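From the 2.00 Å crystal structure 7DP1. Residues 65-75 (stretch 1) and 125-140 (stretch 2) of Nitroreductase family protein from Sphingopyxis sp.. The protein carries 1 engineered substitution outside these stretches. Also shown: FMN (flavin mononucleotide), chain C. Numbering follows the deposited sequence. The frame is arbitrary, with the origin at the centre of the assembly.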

ATOM      1  N   ALA A  65      21.805 -17.637  -5.111  1.00 54.40           N
ATOM      2  CA  ALA A  65      21.094 -18.913  -5.156  1.00 58.67           C
ATOM      3  C   ALA A  65      19.650 -18.726  -5.660  1.00 52.30           C
ATOM      4  O   ALA A  65      19.182 -19.477  -6.524  1.00 49.48           O
ATOM      5  N   VAL A  66      18.945 -17.737  -5.124  1.00 46.26           N
ATOM      6  CA  VAL A  66      17.579 -17.473  -5.582  1.00 45.13           C
ATOM      7  C   VAL A  66      17.583 -17.231  -7.081  1.00 48.67           C
ATOM      8  O   VAL A  66      16.740 -17.762  -7.799  1.00 53.60           O
ATOM      9  N   GLN A  67      18.568 -16.476  -7.558  1.00 46.26           N
ATOM     10  CA  GLN A  67      18.657 -16.171  -8.981  1.00 52.60           C
ATOM     11  C   GLN A  67      18.830 -17.403  -9.853  1.00 54.36           C
ATOM     12  O   GLN A  67      18.217 -17.499 -10.917  1.00 55.97           O
ATOM     13  N   ASP A  68      19.633 -18.357  -9.384  1.00 48.47           N
ATOM     14  CA  ASP A  68      19.978 -19.533 -10.175  1.00 52.48           C
ATOM     15  C   ASP A  68      18.805 -20.493 -10.239  1.00 55.29           C
ATOM     16  O   ASP A  68      18.512 -21.080 -11.281  1.00 54.22           O
ATOM     17  N   ALA A  69      18.141 -20.651  -9.099  1.00 56.10           N
ATOM     18  CA  ALA A  69      16.984 -21.518  -9.008  1.00 57.78           C
ATOM     19  C   ALA A  69      15.881 -21.032  -9.930  1.00 56.51           C
ATOM     20  O   ALA A  69      15.276 -21.817 -10.650  1.00 56.42           O
ATOM     21  N   VAL A  70      15.623 -19.730  -9.907  1.00 49.18           N
ATOM     22  CA  VAL A  70      14.585 -19.175 -10.754  1.00 44.72           C
ATOM     23  C   VAL A  70      14.993 -19.264 -12.234  1.00 57.87           C
ATOM     24  O   VAL A  70      14.163 -19.535 -13.100  1.00 59.48           O
ATOM     25  N   ALA A  71      16.275 -19.074 -12.519  1.00 53.45           N
ATOM     26  CA  ALA A  71      16.764 -19.207 -13.887  1.00 55.82           C
ATOM     27  C   ALA A  71      16.520 -20.623 -14.427  1.00 58.04           C
ATOM     28  O   ALA A  71      16.202 -20.806 -15.604  1.00 63.50           O
ATOM     29  N   ALA A  72      16.682 -21.621 -13.564  1.00 59.74           N
ATOM     30  CA  ALA A  72      16.414 -23.012 -13.936  1.00 65.01           C
ATOM     31  C   ALA A  72      14.957 -23.210 -14.351  1.00 56.39           C
ATOM     32  O   ALA A  72      14.679 -23.975 -15.264  1.00 62.17           O
ATOM     33  N   ARG A  73      14.033 -22.547 -13.657  1.00 53.40           N
ATOM     34  CA  ARG A  73      12.632 -22.595 -14.032  1.00 53.80           C
ATOM     35  C   ARG A  73      12.456 -21.859 -15.343  1.00 59.50           C
ATOM     36  O   ARG A  73      11.713 -22.302 -16.225  1.00 58.58           O
ATOM     37  N   ILE A  74      13.175 -20.748 -15.488  1.00 52.99           N
ATOM     38  CA  ILE A  74      12.930 -19.851 -16.613  1.00 66.16           C
ATOM     39  C   ILE A  74      13.190 -20.538 -17.948  1.00 57.50           C
ATOM     40  O   ILE A  74      12.427 -20.361 -18.884  1.00 58.76           O
ATOM     41  N   VAL A  75      14.248 -21.334 -18.032  1.00 59.64           N
ATOM     42  CA  VAL A  75      14.542 -22.020 -19.286  1.00 63.63           C
ATOM     43  C   VAL A  75      13.538 -23.135 -19.556  1.00 65.29           C
ATOM     44  O   VAL A  75      13.528 -23.724 -20.645  1.00 68.81           O
ATOM     45  N   PHE A 125      13.648  -7.817 -20.453  1.00 71.24           N
ATOM     46  CA  PHE A 125      12.701  -8.205 -19.399  1.00 69.17           C
ATOM     47  C   PHE A 125      13.272  -9.243 -18.440  1.00 57.90           C
ATOM     48  O   PHE A 125      12.992  -9.219 -17.245  1.00 56.16           O
ATOM     49  N   GLN A 126      14.117 -10.119 -18.960  1.00 62.00           N
ATOM     50  CA  GLN A 126      14.737 -11.154 -18.146  1.00 62.77           C
ATOM     51  C   GLN A 126      15.679 -10.575 -17.090  1.00 62.10           C
ATOM     52  O   GLN A 126      15.979 -11.230 -16.096  1.00 62.00           O
ATOM     53  N   GLN A 127      16.116  -9.337 -17.296  1.00 66.97           N
ATOM     54  CA  GLN A 127      16.967  -8.645 -16.334  1.00 61.91           C
ATOM     55  C   GLN A 127      16.253  -8.527 -14.992  1.00 57.32           C
ATOM     56  O   GLN A 127      16.896  -8.392 -13.950  1.00 55.95           O
ATOM     57  N   ASN A 128      14.921  -8.593 -15.025  1.00 57.01           N
ATOM     58  CA  ASN A 128      14.102  -8.570 -13.807  1.00 55.00           C
ATOM     59  C   ASN A 128      14.614  -9.613 -12.822  1.00 51.21           C
ATOM     60  O   ASN A 128      14.673  -9.389 -11.612  1.00 50.17           O
ATOM     61  N   TYR A 129      14.968 -10.771 -13.355  1.00 52.27           N
ATOM     62  CA  TYR A 129      15.319 -11.894 -12.508  1.00 52.56           C
ATOM     63  C   TYR A 129      16.778 -11.828 -12.034  1.00 51.02           C
ATOM     64  O   TYR A 129      17.252 -12.733 -11.345  1.00 43.49           O
ATOM     65  N   ARG A 130      17.453 -10.722 -12.353  1.00 44.80           N
ATOM     66  CA  ARG A 130      18.691 -10.362 -11.677  1.00 52.63           C
ATOM     67  C   ARG A 130      18.520  -9.061 -10.885  1.00 53.90           C
ATOM     68  O   ARG A 130      19.500  -8.432 -10.494  1.00 50.22           O
ATOM     69  N   GLY A 131      17.275  -8.684 -10.607  1.00 51.07           N
ATOM     70  CA  GLY A 131      17.005  -7.496  -9.819  1.00 45.91           C
ATOM     71  C   GLY A 131      17.583  -6.263 -10.495  1.00 50.27           C
ATOM     72  O   GLY A 131      17.875  -5.254  -9.851  1.00 51.85           O
ATOM     73  N   PHE A 132      17.742  -6.355 -11.810  1.00 47.56           N
ATOM     74  CA  PHE A 132      18.332  -5.281 -12.603  1.00 51.38           C
ATOM     75  C   PHE A 132      19.703  -4.918 -12.065  1.00 50.97           C
ATOM     76  O   PHE A 132      20.113  -3.764 -12.165  1.00 54.57           O
ATOM     77  N   GLY A 133      20.381  -5.887 -11.449  1.00 47.21           N
ATOM     78  CA  GLY A 133      21.728  -5.673 -10.961  1.00 50.60           C
ATOM     79  C   GLY A 133      21.826  -5.106  -9.560  1.00 55.21           C
ATOM     80  O   GLY A 133      22.906  -4.732  -9.107  1.00 61.55           O
ATOM     81  N   ALA A 134      20.697  -5.020  -8.877  1.00 50.70           N
ATOM     82  CA  ALA A 134      20.691  -4.574  -7.492  1.00 54.58           C
ATOM     83  C   ALA A 134      21.405  -5.593  -6.604  1.00 54.86           C
ATOM     84  O   ALA A 134      21.269  -6.804  -6.804  1.00 50.61           O
ATOM     85  N   PRO A 135      22.176  -5.102  -5.624  1.00 49.91           N
ATOM     86  CA  PRO A 135      22.950  -5.949  -4.703  1.00 50.10           C
ATOM     87  C   PRO A 135      22.102  -6.613  -3.621  1.00 49.05           C
ATOM     88  O   PRO A 135      22.532  -7.604  -3.037  1.00 49.31           O
ATOM     89  N   VAL A 136      20.919  -6.070  -3.373  1.00 39.23           N
ATOM     90  CA  VAL A 136      20.041  -6.528  -2.298  1.00 49.33           C
ATOM     91  C   VAL A 136      18.648  -6.797  -2.844  1.00 48.34           C
ATOM     92  O   VAL A 136      18.164  -6.050  -3.691  1.00 48.95           O
ATOM     93  N   MET A 137      18.015  -7.876  -2.400  1.00 44.31           N
ATOM     94  CA  MET A 137      16.636  -8.146  -2.808  1.00 36.33           C
ATOM     95  C   MET A 137      15.776  -8.477  -1.590  1.00 40.61           C
ATOM     96  O   MET A 137      16.110  -9.376  -0.812  1.00 42.24           O
ATOM     97  N   LEU A 138      14.686  -7.731  -1.425  1.00 36.44           N
ATOM     98  CA  LEU A 138      13.712  -7.972  -0.357  1.00 30.36           C
ATOM     99  C   LEU A 138      12.522  -8.707  -0.911  1.00 29.27           C
ATOM    100  O   LEU A 138      11.874  -8.238  -1.857  1.00 35.97           O
ATOM    101  N   PHE A 139      12.180  -9.809  -0.271  1.00 32.48           N
ATOM    102  CA  PHE A 139      10.990 -10.549  -0.645  1.00 29.68           C
ATOM    103  C   PHE A 139       9.939 -10.342   0.422  1.00 35.51           C
ATOM    104  O   PHE A 139      10.126 -10.714   1.596  1.00 31.99           O
ATOM    105  N   LEU A 140       8.841  -9.729   0.000  1.00 24.54           N
ATOM    106  CA  LEU A 140       7.747  -9.377   0.898  1.00 32.56           C
ATOM    107  C   LEU A 140       6.713 -10.465   0.863  1.00 32.98           C
ATOM    108  O   LEU A 140       6.204 -10.807  -0.203  1.00 39.09           O
TER

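Side-chain packing of the helix in residues 65-75 against residues 125-140, followed along the second stretch; together they bury 339 Å², and no hydrogen bond crosses between them. Phe125 (chi1 t) stays out of reach of the helix, but its carbonyl O accepts a hydrogen bond from Asn128 ND2 at 2.8 Å. Gln126 (chi1 m, chi2 between wells at -139°) leaves its backbone sideways, yet its end comes nearer, bringing NE2 to 3.8 Å from Ile74 CG2, a contact without polar character on the isoleucine side. Asn128 (m, chi2 -90°) serves the cofactor rather than the helix: with ND2 held by the Phe125 carbonyl, OD1 accepts a hydrogen bond from FMN N3 at 2.8 Å, in keeping with a flavin-binding nitroreductase. Tyr129 (m, chi2 -68°) points toward the helix and is the centre of the contact, with 76 Å² covered. Its ring meets residues one helical turn apart: Val70 (t) places CG1 3.8 Å from Tyr129 CD1, and Ile74 (m, chi2 t) extends CD1 to 3.4 Å from Tyr129 CD2, both approaching obliquely. Tyr129 OH is hydrogen-bonded elsewhere in the structure. Gln67 (m, t, chi3 87°) starts sideways and reaches over the backbone here, with CG 3.4 Å from Tyr129 O and OE1 3.4 Å from Arg130 CA. Arg130 (m, t) adds its CB, 3.6 Å from Gln67 OE1. Gly131 has positive phi, and an ideal CB there would be crowded by Met137 CE at 3.0 Å. Phe132 (m) turns to the flavin instead, its ring edge toward FMN O2, 3.9 Å from Phe132 CZ. On the strand, Met137 (t, p, p) points toward the helix without touching it. Phe139 (m, chi2 -74°) does reach it: CZ lies 3.8 Å from CG1 of Val66 (t), an oblique apolar contact.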

ATOM      1  CB  ALA A  65      21.109 -19.581  -3.793  1.00 51.71           C
ATOM      2  CB  VAL A  66      16.936 -16.259  -4.861  1.00 47.36           C
ATOM      3  CG1 VAL A  66      15.511 -16.005  -5.366  1.00 36.83           C
ATOM      4  CG2 VAL A  66      16.961 -16.464  -3.362  1.00 47.74           C
ATOM      5  CB  GLN A  67      19.799 -15.190  -9.239  1.00 48.45           C
ATOM      6  CG  GLN A  67      19.431 -13.749  -8.872  1.00 51.38           C
ATOM      7  CD  GLN A  67      20.613 -12.806  -8.953  1.00 62.79           C
ATOM      8  OE1 GLN A  67      20.916 -12.265 -10.012  1.00 63.92           O
ATOM      9  NE2 GLN A  67      21.291 -12.606  -7.830  1.00 70.46           N
ATOM     10  CB  ASP A  68      21.187 -20.248  -9.569  1.00 62.00           C
ATOM     11  CG  ASP A  68      22.474 -19.454  -9.714  1.00 69.24           C
ATOM     12  OD1 ASP A  68      22.497 -18.477 -10.495  1.00 69.89           O
ATOM     13  OD2 ASP A  68      23.470 -19.817  -9.054  1.00 73.93           O
ATOM     14  CB  ALA A  69      16.497 -21.589  -7.589  1.00 54.00           C
ATOM     15  CB  VAL A  70      14.284 -17.724 -10.365  1.00 47.53           C
ATOM     16  CG1 VAL A  70      13.365 -17.080 -11.386  1.00 41.78           C
ATOM     17  CG2 VAL A  70      13.624 -17.676  -8.973  1.00 47.33           C
ATOM     18  CB  ALA A  71      18.229 -18.850 -13.960  1.00 58.22           C
ATOM     19  CB  ALA A  72      16.772 -23.948 -12.793  1.00 73.75           C
ATOM     20  CB  ARG A  73      11.738 -21.959 -12.951  1.00 63.23           C
ATOM     21  CG  ARG A  73      11.822 -22.614 -11.582  1.00 64.98           C
ATOM     22  CD  ARG A  73      11.504 -24.097 -11.667  1.00 70.95           C
ATOM     23  NE  ARG A  73      10.086 -24.335 -11.941  1.00 69.30           N
ATOM     24  CZ  ARG A  73       9.513 -25.536 -11.902  1.00 64.79           C
ATOM     25  NH1 ARG A  73       8.217 -25.659 -12.142  1.00 68.72           N
ATOM     26  NH2 ARG A  73      10.236 -26.614 -11.622  1.00 60.06           N
ATOM     27  CB  ILE A  74      13.777 -18.570 -16.519  1.00 62.79           C
ATOM     28  CG1 ILE A  74      13.209 -17.650 -15.454  1.00 48.81           C
ATOM     29  CG2 ILE A  74      13.773 -17.811 -17.835  1.00 67.55           C
ATOM     30  CD1 ILE A  74      13.945 -16.359 -15.346  1.00 66.15           C
ATOM     31  CB  VAL A  75      15.972 -22.592 -19.307  1.00 67.75           C
ATOM     32  CG1 VAL A  75      16.992 -21.458 -19.315  1.00 68.10           C
ATOM     33  CG2 VAL A  75      16.201 -23.555 -18.133  1.00 65.08           C
ATOM     34  CB  PHE A 125      11.406  -8.768 -19.998  1.00 71.80           C
ATOM     35  CG  PHE A 125      10.412  -9.238 -18.959  1.00 71.01           C
ATOM     36  CD1 PHE A 125      10.318 -10.587 -18.630  1.00 76.42           C
ATOM     37  CD2 PHE A 125       9.605  -8.337 -18.285  1.00 71.31           C
ATOM     38  CE1 PHE A 125       9.424 -11.028 -17.664  1.00 77.39           C
ATOM     39  CE2 PHE A 125       8.700  -8.775 -17.318  1.00 72.56           C
ATOM     40  CZ  PHE A 125       8.613 -10.118 -17.008  1.00 74.86           C
ATOM     41  CB  GLN A 126      15.457 -12.153 -19.047  1.00 70.87           C
ATOM     42  CG  GLN A 126      14.494 -12.841 -19.998  1.00 79.97           C
ATOM     43  CD  GLN A 126      14.767 -14.323 -20.156  1.00 92.86           C
ATOM     44  OE1 GLN A 126      15.890 -14.786 -19.952  1.00 96.08           O
ATOM     45  NE2 GLN A 126      13.732 -15.078 -20.513  1.00 95.85           N
ATOM     46  CB  GLN A 127      17.343  -7.257 -16.851  1.00 62.78           C
ATOM     47  CG  GLN A 127      18.377  -7.263 -17.971  1.00 70.95           C
ATOM     48  CD  GLN A 127      19.803  -7.426 -17.474  1.00 80.12           C
ATOM     49  OE1 GLN A 127      20.038  -7.797 -16.328  1.00 82.95           O
ATOM     50  NE2 GLN A 127      20.766  -7.152 -18.346  1.00 90.62           N
ATOM     51  CB  ASN A 128      12.623  -8.866 -14.115  1.00 48.34           C
ATOM     52  CG  ASN A 128      11.802  -7.615 -14.413  1.00 50.74           C
ATOM     53  OD1 ASN A 128      11.228  -7.012 -13.511  1.00 46.02           O
ATOM     54  ND2 ASN A 128      11.700  -7.259 -15.692  1.00 55.04           N
ATOM     55  CB  TYR A 129      14.994 -13.195 -13.241  1.00 46.62           C
ATOM     56  CG  TYR A 129      13.490 -13.293 -13.438  1.00 53.19           C
ATOM     57  CD1 TYR A 129      12.639 -13.470 -12.350  1.00 50.17           C
ATOM     58  CD2 TYR A 129      12.915 -13.158 -14.702  1.00 59.55           C
ATOM     59  CE1 TYR A 129      11.253 -13.531 -12.518  1.00 51.19           C
ATOM     60  CE2 TYR A 129      11.527 -13.225 -14.877  1.00 49.03           C
ATOM     61  CZ  TYR A 129      10.711 -13.414 -13.784  1.00 51.08           C
ATOM     62  OH  TYR A 129       9.348 -13.484 -13.950  1.00 55.51           O
ATOM     63  CB  ARG A 130      19.817 -10.162 -12.693  1.00 55.68           C
ATOM     64  CG  ARG A 130      19.850 -11.150 -13.832  1.00 68.57           C
ATOM     65  CD  ARG A 130      20.979 -10.799 -14.802  1.00 78.64           C
ATOM     66  NE  ARG A 130      22.074 -11.761 -14.796  1.00 90.82           N
ATOM     67  CZ  ARG A 130      22.069 -12.903 -15.475  1.00 92.65           C
ATOM     68  NH1 ARG A 130      21.018 -13.230 -16.215  1.00 99.10           N
ATOM     69  NH2 ARG A 130      23.112 -13.715 -15.414  1.00 87.61           N
ATOM     70  CB  PHE A 132      17.429  -4.042 -12.620  1.00 51.32           C
ATOM     71  CG  PHE A 132      16.058  -4.295 -13.175  1.00 49.60           C
ATOM     72  CD1 PHE A 132      15.892  -4.691 -14.490  1.00 50.78           C
ATOM     73  CD2 PHE A 132      14.936  -4.146 -12.380  1.00 50.93           C
ATOM     74  CE1 PHE A 132      14.630  -4.917 -15.011  1.00 51.76           C
ATOM     75  CE2 PHE A 132      13.670  -4.383 -12.891  1.00 48.70           C
ATOM     76  CZ  PHE A 132      13.516  -4.770 -14.211  1.00 44.33           C
ATOM     77  CB  ALA A 134      19.285  -4.349  -7.017  1.00 45.25           C
ATOM     78  CB  PRO A 135      23.944  -4.966  -4.081  1.00 49.28           C
ATOM     79  CG  PRO A 135      23.224  -3.666  -4.114  1.00 60.03           C
ATOM     80  CD  PRO A 135      22.431  -3.670  -5.398  1.00 53.54           C
ATOM     81  CB  VAL A 136      19.957  -5.472  -1.151  1.00 42.68           C
ATOM     82  CG1 VAL A 136      18.803  -5.773  -0.202  1.00 35.84           C
ATOM     83  CG2 VAL A 136      21.301  -5.375  -0.391  1.00 40.50           C
ATOM     84  CB  MET A 137      16.573  -9.297  -3.824  1.00 35.11           C
ATOM     85  CG  MET A 137      15.150  -9.755  -4.155  1.00 37.92           C
ATOM     86  SD  MET A 137      14.208  -8.504  -5.088  1.00 39.09           S
ATOM     87  CE  MET A 137      15.315  -8.328  -6.501  1.00 32.09           C
ATOM     88  CB  LEU A 138      13.253  -6.653   0.273  1.00 32.04           C
ATOM     89  CG  LEU A 138      12.145  -6.690   1.326  1.00 40.23           C
ATOM     90  CD1 LEU A 138      12.396  -5.630   2.368  1.00 45.81           C
ATOM     91  CD2 LEU A 138      10.779  -6.456   0.695  1.00 35.25           C
ATOM     92  CB  PHE A 139      11.294 -12.027  -0.827  1.00 29.91           C
ATOM     93  CG  PHE A 139      12.097 -12.325  -2.056  1.00 35.40           C
ATOM     94  CD1 PHE A 139      11.506 -12.273  -3.303  1.00 34.67           C
ATOM     95  CD2 PHE A 139      13.443 -12.663  -1.963  1.00 35.45           C
ATOM     96  CE1 PHE A 139      12.244 -12.544  -4.456  1.00 43.66           C
ATOM     97  CE2 PHE A 139      14.188 -12.931  -3.095  1.00 38.75           C
ATOM     98  CZ  PHE A 139      13.586 -12.886  -4.357  1.00 36.72           C
ATOM     99  CB  LEU A 140       7.143  -8.010   0.501  1.00 28.05           C
ATOM    100  CG  LEU A 140       5.820  -7.543   1.126  1.00 38.05           C
ATOM    101  CD1 LEU A 140       5.850  -7.641   2.634  1.00 25.61           C
ATOM    102  CD2 LEU A 140       5.505  -6.083   0.680  1.00 27.21           C
TER
HETATM  103  N1  FMN C 301       8.380  -3.156 -12.652  1.00 38.95           N
HETATM  104  C2  FMN C 301       9.070  -4.096 -13.390  1.00 46.71           C
HETATM  105  O2  FMN C 301       9.804  -3.748 -14.306  1.00 58.50           O
HETATM  106  N3  FMN C 301       8.945  -5.438 -13.114  1.00 46.88           N
HETATM  107  C4  FMN C 301       8.131  -5.869 -12.093  1.00 44.80           C
HETATM  108  O4  FMN C 301       8.048  -7.087 -11.852  1.00 44.87           O
HETATM  109  C4A FMN C 301       7.424  -4.918 -11.358  1.00 43.58           C
HETATM  110  N5  FMN C 301       6.590  -5.311 -10.334  1.00 44.63           N
HETATM  111  C5A FMN C 301       5.901  -4.380  -9.582  1.00 43.62           C
HETATM  112  C6  FMN C 301       5.081  -4.824  -8.547  1.00 44.98           C
HETATM  113  C7  FMN C 301       4.377  -3.912  -7.784  1.00 44.72           C
HETATM  114  C7M FMN C 301       3.498  -4.362  -6.658  1.00 31.08           C
HETATM  115  C8  FMN C 301       4.490  -2.556  -8.050  1.00 40.52           C
HETATM  116  C8M FMN C 301       3.719  -1.612  -7.173  1.00 30.50           C
HETATM  117  C9  FMN C 301       5.308  -2.103  -9.087  1.00 25.55           C
HETATM  118  C9A FMN C 301       6.019  -3.019  -9.865  1.00 32.12           C
HETATM  119  N10 FMN C 301       6.844  -2.622 -10.906  1.00 35.18           N
HETATM  120  C10 FMN C 301       7.541  -3.564 -11.646  1.00 39.64           C
HETATM  121  C1' FMN C 301       7.035  -1.176 -11.237  1.00 29.70           C
HETATM  122  C2' FMN C 301       5.884  -0.528 -12.003  1.00 41.66           C
HETATM  123  O2' FMN C 301       5.980  -0.863 -13.364  1.00 36.80           O
HETATM  124  C3' FMN C 301       6.009   0.983 -11.844  1.00 30.90           C
HETATM  125  O3' FMN C 301       5.679   1.278 -10.503  1.00 30.17           O
HETATM  126  C4' FMN C 301       5.073   1.786 -12.743  1.00 44.08           C
HETATM  127  O4' FMN C 301       5.359   1.646 -14.123  1.00 40.95           O
HETATM  128  C5' FMN C 301       5.244   3.245 -12.392  1.00 40.55           C
HETATM  129  O5' FMN C 301       6.585   3.588 -12.642  1.00 40.26           O
HETATM  130  P   FMN C 301       7.388   4.303 -11.446  1.00 44.50           P
HETATM  131  O1P FMN C 301       8.844   4.360 -11.813  1.00 40.32           O
HETATM  132  O2P FMN C 301       6.823   5.697 -11.237  1.00 43.64           O
HETATM  133  O3P FMN C 301       7.184   3.495 -10.177  1.00 38.00           O